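PDB 4AN8: CRISPR-associated protein CasA/Cse1 from Thermus thermophilus, which forms part of the Cascade ribonucleoprotein complex, the CRISPR RNA-guided assembly of a type I-E adaptive immune system that probably targets invading mobile genetic elements. Local coordinates for residues 11-15 with 16-20; 45-49 with 50-54; 151-154 with 155-158; 299-303 with 304-308. One frame throughout, in Å; residues are numbered along the deposited sequence.

Contact 1 of 4, residues 11-15 with 16-20; sequences FNLID and EPWIP
The isobutyl group of Leu13 lies across the Trp18 indole in a CH-pi contact, CD2 standing 3.6 Å from the centroid of the five-membered ring and almost straight above it. The two belong to a tight connection between strand 10-12 and strand 19-23, opened by an Asx turn: Asn12 OD1 accepts from Ile14 N at 2.8 Å. A chi1 of 66° stands the Trp18 indole up between its own backbone N and carbonyl carbon, with Leu13 over one face and Ile19 CG1 over the other. From there NE1 gives its hydrogen to a lone pair of Leu13 O, in the carbonyl plane, at 2.9 Å, so the ring is gripped by face and nitrogen alike. Trp18 and Ile19 both face Val30, a classic beta bulge, while Ala155 and Ala158 of helix 154-167 touch the indole.

Further out, Glu16 CB sits over one face of the Phe11 ring, 3.9 Å from its centroid, as Phe11 CZ reaches the CB of Trp18. Asn12 O accepts from both Asp15 N and Glu16 N. The Glu16 chain bends at chi2, -72°, and one water bridges its OE2 to Asn12 N, 2.9 Å from each.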
loop_
_atom_site.group_PDB
_atom_site.type_symbol
_atom_site.label_atom_id
_atom_site.label_comp_id
_atom_site.label_asym_id
_atom_site.label_seq_id
_atom_site.Cartn_x
_atom_site.Cartn_y
_atom_site.Cartn_z
ATOM N N PHE A 11 12.970 -7.710 25.080
ATOM C CA PHE A 11 12.974 -7.054 23.777
ATOM C C PHE A 11 11.889 -5.982 23.586
ATOM O O PHE A 11 10.900 -6.165 22.872
ATOM C CB PHE A 11 12.950 -8.079 22.649
ATOM C CG PHE A 11 13.449 -7.532 21.324
ATOM C CD1 PHE A 11 14.813 -7.561 21.004
ATOM C CD2 PHE A 11 12.560 -6.981 20.400
ATOM C CE1 PHE A 11 15.282 -7.043 19.772
ATOM C CE2 PHE A 11 13.018 -6.476 19.162
ATOM C CZ PHE A 11 14.377 -6.504 18.857
ATOM N N ASN A 12 12.116 -4.841 24.204
ATOM C CA ASN A 12 11.202 -3.736 24.105
ATOM C C ASN A 12 11.334 -3.001 22.752
ATOM O O ASN A 12 12.429 -2.595 22.337
ATOM C CB ASN A 12 11.431 -2.784 25.276
ATOM C CG ASN A 12 10.305 -1.814 25.443
ATOM O OD1 ASN A 12 10.155 -0.890 24.642
ATOM N ND2 ASN A 12 9.479 -2.021 26.468
ATOM N N LEU A 13 10.209 -2.831 22.064
ATOM C CA LEU A 13 10.247 -2.242 20.736
ATOM C C LEU A 13 10.512 -0.745 20.758
ATOM O O LEU A 13 10.753 -0.132 19.714
ATOM C CB LEU A 13 8.966 -2.557 19.975
ATOM C CG LEU A 13 8.712 -4.060 19.807
ATOM C CD1 LEU A 13 7.303 -4.267 19.298
ATOM C CD2 LEU A 13 9.744 -4.687 18.872
ATOM N N ILE A 14 10.461 -0.143 21.935
ATOM C CA ILE A 14 10.763 1.284 22.025
ATOM C C ILE A 14 12.264 1.534 22.024
ATOM O O ILE A 14 12.712 2.560 21.523
ATOM C CB ILE A 14 10.174 1.926 23.278
ATOM C CG1 ILE A 14 8.653 1.968 23.142
ATOM C CG2 ILE A 14 10.782 3.325 23.487
ATOM C CD1 ILE A 14 7.906 2.150 24.434
ATOM N N ASP A 15 13.037 0.584 22.545
ATOM C CA ASP A 15 14.462 0.808 22.750
ATOM C C ASP A 15 15.394 -0.059 21.904
ATOM O O ASP A 15 16.551 0.298 21.681
ATOM C CB ASP A 15 14.801 0.646 24.229
ATOM C CG ASP A 15 13.979 1.553 25.107
ATOM O OD1 ASP A 15 14.039 2.786 24.924
ATOM O OD2 ASP A 15 13.264 1.038 25.982
ATOM N N GLU A 16 14.904 -1.188 21.421
ATOM C CA GLU A 16 15.781 -2.110 20.706
ATOM C C GLU A 16 15.806 -1.865 19.197
ATOM O O GLU A 16 14.847 -1.358 18.609
ATOM C CB GLU A 16 15.394 -3.561 21.005
ATOM C CG GLU A 16 15.365 -3.899 22.483
ATOM C CD GLU A 16 16.753 -3.981 23.110
ATOM O OE1 GLU A 16 17.758 -4.070 22.369
ATOM O OE2 GLU A 16 16.836 -3.965 24.354
ATOM N N PRO A 17 16.917 -2.221 18.559
ATOM C CA PRO A 17 16.996 -1.989 17.113
ATOM C C PRO A 17 16.172 -3.001 16.330
ATOM O O PRO A 17 16.466 -4.174 16.402
ATOM C CB PRO A 17 18.496 -2.157 16.806
ATOM C CG PRO A 17 19.092 -2.879 18.011
ATOM C CD PRO A 17 18.219 -2.543 19.180
ATOM N N TRP A 18 15.150 -2.567 15.606
ATOM C CA TRP A 18 14.358 -3.503 14.802
ATOM C C TRP A 18 13.763 -2.836 13.572
ATOM O O TRP A 18 13.298 -3.518 12.668
ATOM C CB TRP A 18 13.251 -4.169 15.647
ATOM C CG TRP A 18 12.197 -3.238 16.128
ATOM C CD1 TRP A 18 12.316 -2.305 17.112
ATOM C CD2 TRP A 18 10.842 -3.164 15.657
ATOM N NE1 TRP A 18 11.123 -1.631 17.268
ATOM C CE2 TRP A 18 10.202 -2.148 16.389
ATOM C CE3 TRP A 18 10.110 -3.858 14.678
ATOM C CZ2 TRP A 18 8.868 -1.811 16.180
ATOM C CZ3 TRP A 18 8.787 -3.524 14.471
ATOM C CH2 TRP A 18 8.179 -2.508 15.211
ATOM N N ILE A 19 13.785 -1.503 13.544
ATOM C CA ILE A 19 13.246 -0.723 12.432
ATOM C C ILE A 19 14.390 -0.338 11.483
ATOM O O ILE A 19 15.283 0.439 11.848
ATOM C CB ILE A 19 12.543 0.562 12.945
ATOM C CG1 ILE A 19 11.439 0.221 13.951
ATOM C CG2 ILE A 19 11.976 1.391 11.792
ATOM C CD1 ILE A 19 10.842 1.436 14.621
ATOM N N PRO A 20 14.384 -0.894 10.262
ATOM C CA PRO A 20 15.480 -0.604 9.333
ATOM C C PRO A 20 15.331 0.764 8.671
ATOM O O PRO A 20 14.386 0.959 7.894
ATOM C CB PRO A 20 15.355 -1.709 8.274
ATOM C CG PRO A 20 14.043 -2.420 8.565
ATOM C CD PRO A 20 13.312 -1.670 9.629
HETATM O O HOH W 1 14.447 -4.410 25.861
#

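Contact 2 of 4, residues 45-49 with 50-54; sequences IETPS and PLEEA
Ser49 OG is approached by two amide hydrogens of the first helical turn. Glu52 N points at it almost in line, 3.1 Å away with an N-H...O angle of 176°, whereas Leu51 N, at the same distance, makes a weak, strongly bent bond. With chi1 at 169°, the hydroxyl oxygen lies opposite the Ser49 backbone N and beside the carbonyl carbon, which carries it under the start of helix 50-67. The backbone joins in as Glu53 N donates to Ser49 O, giving the helix its first regular turn.

Thr47 provides a second layer. Its OG1 accepts from Ser49 N at 3.0 Å, an ST turn that probably helps to position the capping serine, and donates to Glu52 OE1 in a very short bond of 2.5 Å. Glu52 lies back over the cap, extended beyond CG, its CG beside Ser49 CB; its OE2 has a long, weak ion pair with Arg159. The methyl branch of Thr47 turns the other way, CG2 packing 3.7 Å from Glu53 CB.

Glu53 runs out extended to Arg360 and Arg344, whose salt bridges to its two carboxylate oxygens probably favour the ionised form. A water donates to Glu53 OE2 at 2.6 Å and to Ile45 O, linking Ile45 to the helix. Serine at the N-cap, with its side-chain oxygen taking up an amide of the first turn and a proline following at the first helical position, is a classic helix N-terminus.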
loop_
_atom_site.group_PDB
_atom_site.type_symbol
_atom_site.label_atom_id
_atom_site.label_comp_id
_atom_site.label_asym_id
_atom_site.label_seq_id
_atom_site.Cartn_x
_atom_site.Cartn_y
_atom_site.Cartn_z
ATOM N N ILE A 45 12.488 4.765 6.041
ATOM C CA ILE A 45 12.423 3.382 6.444
ATOM C C ILE A 45 12.763 2.578 5.211
ATOM O O ILE A 45 12.215 2.832 4.134
ATOM C CB ILE A 45 11.027 3.034 6.957
ATOM C CG1 ILE A 45 10.891 3.523 8.405
ATOM C CG2 ILE A 45 10.795 1.542 6.866
ATOM C CD1 ILE A 45 9.534 3.399 8.940
ATOM N N GLU A 46 13.687 1.634 5.369
ATOM C CA GLU A 46 14.329 0.961 4.257
ATOM C C GLU A 46 14.226 -0.561 4.373
ATOM O O GLU A 46 14.939 -1.199 5.158
ATOM C CB GLU A 46 15.799 1.374 4.186
ATOM C CG GLU A 46 16.617 0.643 3.115
ATOM C CD GLU A 46 16.292 1.087 1.694
ATOM O OE1 GLU A 46 15.411 1.959 1.500
ATOM O OE2 GLU A 46 16.938 0.564 0.763
ATOM N N THR A 47 13.364 -1.150 3.563
ATOM C CA THR A 47 13.178 -2.579 3.599
ATOM C C THR A 47 12.854 -3.077 2.200
ATOM O O THR A 47 12.223 -2.366 1.419
ATOM C CB THR A 47 12.033 -2.962 4.589
ATOM O OG1 THR A 47 11.652 -4.324 4.371
ATOM C CG2 THR A 47 10.807 -2.041 4.384
ATOM N N PRO A 48 13.292 -4.295 1.868
ATOM C CA PRO A 48 12.873 -4.863 0.586
ATOM C C PRO A 48 11.369 -5.157 0.542
ATOM O O PRO A 48 10.779 -5.130 -0.533
ATOM C CB PRO A 48 13.684 -6.165 0.488
ATOM C CG PRO A 48 14.053 -6.501 1.882
ATOM C CD PRO A 48 14.200 -5.182 2.611
ATOM N N SER A 49 10.758 -5.420 1.692
ATOM C CA SER A 49 9.319 -5.680 1.746
ATOM C C SER A 49 8.416 -4.452 1.824
ATOM O O SER A 49 8.435 -3.710 2.810
ATOM C CB SER A 49 8.988 -6.527 2.956
ATOM O OG SER A 49 7.598 -6.525 3.080
ATOM N N PRO A 50 7.570 -4.264 0.810
ATOM C CA PRO A 50 6.629 -3.136 0.849
ATOM C C PRO A 50 5.593 -3.257 1.987
ATOM O O PRO A 50 5.067 -2.227 2.441
ATOM C CB PRO A 50 5.943 -3.189 -0.527
ATOM C CG PRO A 50 6.891 -4.048 -1.414
ATOM C CD PRO A 50 7.516 -5.023 -0.454
ATOM N N LEU A 51 5.296 -4.480 2.432
ATOM C CA LEU A 51 4.373 -4.670 3.547
ATOM C C LEU A 51 5.044 -4.198 4.839
ATOM O O LEU A 51 4.420 -3.537 5.656
ATOM C CB LEU A 51 3.935 -6.137 3.670
ATOM C CG LEU A 51 3.345 -6.786 2.399
ATOM C CD1 LEU A 51 2.740 -8.157 2.737
ATOM C CD2 LEU A 51 2.322 -5.869 1.674
ATOM N N GLU A 52 6.309 -4.552 5.018
ATOM C CA GLU A 52 7.091 -4.076 6.154
ATOM C C GLU A 52 7.112 -2.564 6.211
ATOM O O GLU A 52 6.864 -1.968 7.253
ATOM C CB GLU A 52 8.532 -4.594 6.091
ATOM C CG GLU A 52 8.778 -5.816 6.921
ATOM C CD GLU A 52 10.249 -6.286 6.912
ATOM O OE1 GLU A 52 11.157 -5.515 6.511
ATOM O OE2 GLU A 52 10.502 -7.437 7.311
ATOM N N GLU A 53 7.410 -1.938 5.083
ATOM C CA GLU A 53 7.441 -0.486 5.028
ATOM C C GLU A 53 6.084 0.096 5.448
ATOM O O GLU A 53 6.029 1.068 6.207
ATOM C CB GLU A 53 7.802 -0.026 3.618
ATOM C CG GLU A 53 7.922 1.482 3.431
ATOM C CD GLU A 53 8.385 1.838 2.005
ATOM O OE1 GLU A 53 8.718 0.908 1.249
ATOM O OE2 GLU A 53 8.399 3.030 1.622
ATOM N N ALA A 54 4.998 -0.478 4.929
ATOM C CA ALA A 54 3.660 0.058 5.192
ATOM C C ALA A 54 3.347 0.034 6.685
ATOM O O ALA A 54 2.984 1.060 7.259
ATOM C CB ALA A 54 2.604 -0.714 4.435
HETATM O O HOH W 2 9.923 4.652 3.046
#

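Contact 3 of 4, residues 151-154 with 155-158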
loop_
_atom_site.group_PDB
_atom_site.type_symbol
_atom_site.label_atom_id
_atom_site.label_comp_id
_atom_site.label_asym_id
_atom_site.label_seq_id
_atom_site.Cartn_x
_atom_site.Cartn_y
_atom_site.Cartn_z
ATOM N N LYS A 151 15.800 -19.833 12.363
ATOM C CA LYS A 151 15.458 -19.041 13.516
ATOM C C LYS A 151 15.457 -17.552 13.134
ATOM O O LYS A 151 16.456 -17.020 12.655
ATOM C CB LYS A 151 16.463 -19.297 14.631
ATOM C CG LYS A 151 16.041 -18.734 15.960
ATOM C CD LYS A 151 17.236 -18.412 16.868
ATOM C CE LYS A 151 18.196 -19.579 16.992
ATOM N NZ LYS A 151 19.525 -19.180 17.551
ATOM N N ALA A 152 14.331 -16.883 13.345
ATOM C CA ALA A 152 14.278 -15.433 13.199
ATOM C C ALA A 152 14.969 -14.765 14.373
ATOM O O ALA A 152 14.922 -15.272 15.495
ATOM C CB ALA A 152 12.844 -14.974 13.133
ATOM N N THR A 153 15.600 -13.624 14.123
ATOM C CA THR A 153 15.995 -12.746 15.218
ATOM C C THR A 153 14.740 -12.095 15.773
ATOM O O THR A 153 13.708 -12.093 15.120
ATOM C CB THR A 153 16.948 -11.605 14.779
ATOM O OG1 THR A 153 16.290 -10.799 13.789
ATOM C CG2 THR A 153 18.254 -12.151 14.213
ATOM N N TYR A 154 14.829 -11.531 16.969
ATOM C CA TYR A 154 13.702 -10.811 17.538
ATOM C C TYR A 154 13.199 -9.739 16.575
ATOM O O TYR A 154 11.988 -9.591 16.398
ATOM C CB TYR A 154 14.072 -10.196 18.881
ATOM C CG TYR A 154 14.423 -11.224 19.930
ATOM C CD1 TYR A 154 13.772 -12.450 19.972
ATOM C CD2 TYR A 154 15.419 -10.977 20.869
ATOM C CE1 TYR A 154 14.091 -13.397 20.925
ATOM C CE2 TYR A 154 15.745 -11.916 21.822
ATOM C CZ TYR A 154 15.075 -13.129 21.847
ATOM O OH TYR A 154 15.392 -14.065 22.805
ATOM N N ALA A 155 14.122 -9.010 15.942
ATOM C CA ALA A 155 13.740 -7.919 15.048
ATOM C C ALA A 155 12.924 -8.464 13.882
ATOM O O ALA A 155 11.915 -7.890 13.522
ATOM C CB ALA A 155 14.979 -7.123 14.548
ATOM N N GLN A 156 13.339 -9.589 13.309
ATOM C CA GLN A 156 12.591 -10.151 12.191
ATOM C C GLN A 156 11.229 -10.703 12.632
ATOM O O GLN A 156 10.269 -10.617 11.881
ATOM C CB GLN A 156 13.367 -11.245 11.470
ATOM C CG GLN A 156 14.744 -10.864 11.002
ATOM C CD GLN A 156 15.455 -12.044 10.363
ATOM O OE1 GLN A 156 15.736 -13.029 11.028
ATOM N NE2 GLN A 156 15.699 -11.966 9.049
ATOM N N ALA A 157 11.141 -11.279 13.834
ATOM C CA ALA A 157 9.847 -11.778 14.308
ATOM C C ALA A 157 8.904 -10.615 14.585
ATOM O O ALA A 157 7.727 -10.673 14.279
ATOM C CB ALA A 157 9.998 -12.660 15.550
ATOM N N ALA A 158 9.427 -9.549 15.157
ATOM C CA ALA A 158 8.607 -8.358 15.394
ATOM C C ALA A 158 8.029 -7.837 14.078
ATOM O O ALA A 158 6.819 -7.590 13.974
ATOM C CB ALA A 158 9.424 -7.293 16.084
#
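Gln156 leaves the first turn of helix 154-167 and doubles back toward the residues that precede it. Its CB lies 3.8 Å from both OG1 and O of Thr153. CG comes closer, 3.2 Å from Thr153 OG1, and CD passes the same hydroxyl at a greater distance. At the tip OE1 takes the hydrogen of Thr153 N, 3.2 Å away, in the plane of the amide and on a lone pair, with an N-H...O angle of 165°; it also rests against Ala152 CA. Chi1 of -54° starts the chain back along the helix, and the extended run beyond CG gives it the length to span the turn.

Thr153 answers in the other direction. Its chi1 of 60° holds OG1 between the backbone N and carbonyl carbon, where it accepts from Gln156 N at 3.2 Å. Each residue thus satisfies the other's backbone amide. Thr153 O and Tyr154 O begin the ordinary helical series by accepting from Ala157 N and Ala158 N. Beneath, Ala152 CB packs 4.4 Å from Ala157 CB, on the side where Val261 of strand 261-273 meets the helix.

The Tyr154 ring leaves the helix start to meet Phe11 and Phe105, its hydroxyl hydrogen-bonded to Asp256 and Lys10. The reciprocal side-chain-to-backbone bonds of Thr153, at the N-cap, and Gln156, three residues on, constitute a capping box.

Contact 4 of 4, residues 299-303 with 304-308; sequences EERSF and WRDFS
Arg301 NH2 meets Asp306 OD1 in a salt bridge of 3.2 Å, approaching from above the carboxylate plane, with guanidinium and carboxylate turned 34° apart. Arg285 bonds the same OD1, so two arginines share one buried acid and would favour its ionised form. Arg301 gets there by a straight chain from CG to NE, CG opposite the backbone N (chi1 173°), and Arg305 CB lies over one face of its guanidinium. The NH1 atoms of Arg301 and Arg305 come within 3.5 Å, a like-charge approach probably eased by the salt bridge of Arg305 to Glu386. Arg305 NH2 and Ser302 N both donate to one water, at 2.8 and 3.0 Å.

These residues lead into and form a short 3-10 turn in the long connection between strand 292-294 and helix 320-333. Its i to i+3 bonds, Arg305 N to Ser302 O and Asp306 N to Phe303 O, both reach their oxygens from above the carbonyl plane. Ser302 CB packs against the Trp304 indole, 3.5 Å from NE1, while Ser302 OG and Trp304 NE1 both bond Asp438. Phe307 CE1 comes 3.5 Å from Phe303 CE2, the two rings perpendicular but meeting obliquely, with centroids 5.6 Å apart.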
loop_
_atom_site.group_PDB
_atom_site.type_symbol
_atom_site.label_atom_id
_atom_site.label_comp_id
_atom_site.label_asym_id
_atom_site.label_seq_id
_atom_site.Cartn_x
_atom_site.Cartn_y
_atom_site.Cartn_z
ATOM N N GLU A 299 -2.908 -7.652 -10.788
ATOM C CA GLU A 299 -1.874 -8.491 -11.378
ATOM C C GLU A 299 -1.301 -7.937 -12.676
ATOM O O GLU A 299 -0.083 -7.884 -12.848
ATOM C CB GLU A 299 -2.399 -9.911 -11.605
ATOM C CG GLU A 299 -1.432 -10.787 -12.369
ATOM C CD GLU A 299 -1.346 -12.191 -11.811
ATOM O OE1 GLU A 299 -2.351 -12.932 -11.888
ATOM O OE2 GLU A 299 -0.266 -12.553 -11.299
ATOM N N GLU A 300 -2.159 -7.524 -13.596
ATOM C CA GLU A 300 -1.627 -7.062 -14.869
ATOM C C GLU A 300 -1.985 -5.613 -15.233
ATOM O O GLU A 300 -1.289 -4.983 -16.032
ATOM C CB GLU A 300 -1.953 -8.068 -15.980
ATOM C CG GLU A 300 -1.260 -9.415 -15.753
ATOM C CD GLU A 300 -1.613 -10.474 -16.785
ATOM O OE1 GLU A 300 -2.388 -10.174 -17.718
ATOM O OE2 GLU A 300 -1.109 -11.611 -16.659
ATOM N N ARG A 301 -3.038 -5.080 -14.613
ATOM C CA ARG A 301 -3.474 -3.705 -14.843
ATOM C C ARG A 301 -2.662 -2.643 -14.079
ATOM O O ARG A 301 -2.620 -2.633 -12.858
ATOM C CB ARG A 301 -4.960 -3.590 -14.507
ATOM C CG ARG A 301 -5.539 -2.196 -14.537
ATOM C CD ARG A 301 -6.929 -2.211 -13.919
ATOM N NE ARG A 301 -7.510 -0.877 -13.830
ATOM C CZ ARG A 301 -8.165 -0.281 -14.818
ATOM N NH1 ARG A 301 -8.325 -0.911 -15.972
ATOM N NH2 ARG A 301 -8.663 0.940 -14.652
ATOM N N SER A 302 -2.040 -1.736 -14.818
ATOM C CA SER A 302 -1.274 -0.631 -14.242
ATOM C C SER A 302 -2.087 0.145 -13.222
ATOM O O SER A 302 -3.217 0.532 -13.486
ATOM C CB SER A 302 -0.805 0.331 -15.347
ATOM O OG SER A 302 0.198 -0.260 -16.157
ATOM N N PHE A 303 -1.497 0.400 -12.063
ATOM C CA PHE A 303 -2.227 1.037 -10.982
ATOM C C PHE A 303 -2.685 2.484 -11.263
ATOM O O PHE A 303 -3.780 2.888 -10.871
ATOM C CB PHE A 303 -1.420 0.987 -9.686
ATOM C CG PHE A 303 -2.193 1.451 -8.507
ATOM C CD1 PHE A 303 -3.314 0.753 -8.093
ATOM C CD2 PHE A 303 -1.848 2.622 -7.846
ATOM C CE1 PHE A 303 -4.067 1.210 -6.978
ATOM C CE2 PHE A 303 -2.584 3.083 -6.757
ATOM C CZ PHE A 303 -3.693 2.383 -6.322
ATOM N N TRP A 304 -1.847 3.263 -11.930
ATOM C CA TRP A 304 -2.160 4.664 -12.192
ATOM C C TRP A 304 -3.430 4.797 -13.031
ATOM O O TRP A 304 -4.023 5.879 -13.115
ATOM C CB TRP A 304 -0.974 5.402 -12.847
ATOM C CG TRP A 304 -0.411 4.709 -14.063
ATOM C CD1 TRP A 304 0.618 3.821 -14.090
ATOM C CD2 TRP A 304 -0.871 4.831 -15.417
ATOM N NE1 TRP A 304 0.845 3.385 -15.374
ATOM C CE2 TRP A 304 -0.051 4.000 -16.213
ATOM C CE3 TRP A 304 -1.873 5.578 -16.035
ATOM C CZ2 TRP A 304 -0.225 3.875 -17.606
ATOM C CZ3 TRP A 304 -2.034 5.467 -17.429
ATOM C CH2 TRP A 304 -1.218 4.613 -18.188
ATOM N N ARG A 305 -3.847 3.696 -13.641
ATOM C CA ARG A 305 -5.067 3.692 -14.438
ATOM C C ARG A 305 -6.308 3.982 -13.613
ATOM O O ARG A 305 -7.339 4.350 -14.154
ATOM C CB ARG A 305 -5.240 2.358 -15.139
ATOM C CG ARG A 305 -4.353 2.215 -16.331
ATOM C CD ARG A 305 -5.143 1.533 -17.400
ATOM N NE ARG A 305 -4.625 0.221 -17.658
ATOM C CZ ARG A 305 -5.254 -0.704 -18.366
ATOM N NH1 ARG A 305 -6.459 -0.481 -18.881
ATOM N NH2 ARG A 305 -4.659 -1.868 -18.533
ATOM N N ASP A 306 -6.210 3.805 -12.303
ATOM C CA ASP A 306 -7.320 4.128 -11.415
ATOM C C ASP A 306 -7.230 5.537 -10.825
ATOM O O ASP A 306 -8.080 5.905 -10.014
ATOM C CB ASP A 306 -7.412 3.099 -10.275
ATOM C CG ASP A 306 -7.792 1.724 -10.766
ATOM O OD1 ASP A 306 -8.756 1.609 -11.536
ATOM O OD2 ASP A 306 -7.109 0.744 -10.413
ATOM N N PHE A 307 -6.212 6.314 -11.191
ATOM C CA PHE A 307 -6.001 7.610 -10.539
ATOM C C PHE A 307 -7.102 8.675 -10.769
ATOM O O PHE A 307 -7.239 9.589 -9.952
ATOM C CB PHE A 307 -4.632 8.228 -10.866
ATOM C CG PHE A 307 -3.468 7.628 -10.103
ATOM C CD1 PHE A 307 -3.659 6.623 -9.157
ATOM C CD2 PHE A 307 -2.169 8.083 -10.339
ATOM C CE1 PHE A 307 -2.584 6.094 -8.478
ATOM C CE2 PHE A 307 -1.097 7.568 -9.668
ATOM C CZ PHE A 307 -1.293 6.580 -8.727
ATOM N N SER A 308 -7.860 8.598 -11.863
ATOM C CA SER A 308 -8.952 9.558 -12.070
ATOM C C SER A 308 -10.251 9.056 -11.436
ATOM O O SER A 308 -11.071 9.846 -10.984
ATOM C CB SER A 308 -9.171 9.828 -13.561
ATOM O OG SER A 308 -9.591 8.642 -14.215
HETATM O O HOH W 3 -1.986 -1.756 -17.806
#

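The contacts follow one another along the chain in numerical order. Contacts 1 and 3 lie about 11 Å apart between centres and touch: Phe11 packs on Tyr154, and Trp18 on Ala155 and Ala158. Contact 2, about 16 Å from contact 1, joins it through the antiparallel sheet, where Pro20 O lies 2.7 Å from Glu46 N, a probable hydrogen bond. Contacts 2 and 3 each cap a helix, and these two helices pack together. Contacts 1 to 3 thus knit the N-terminal strands to helices 50-67 and 154-167, whereas contact 4, about 36 Å from contact 1 and across the chain's centre, packs the 299-308 connection against helices 372-403 and 429-446; strand 354-364 borders both it and contact 2.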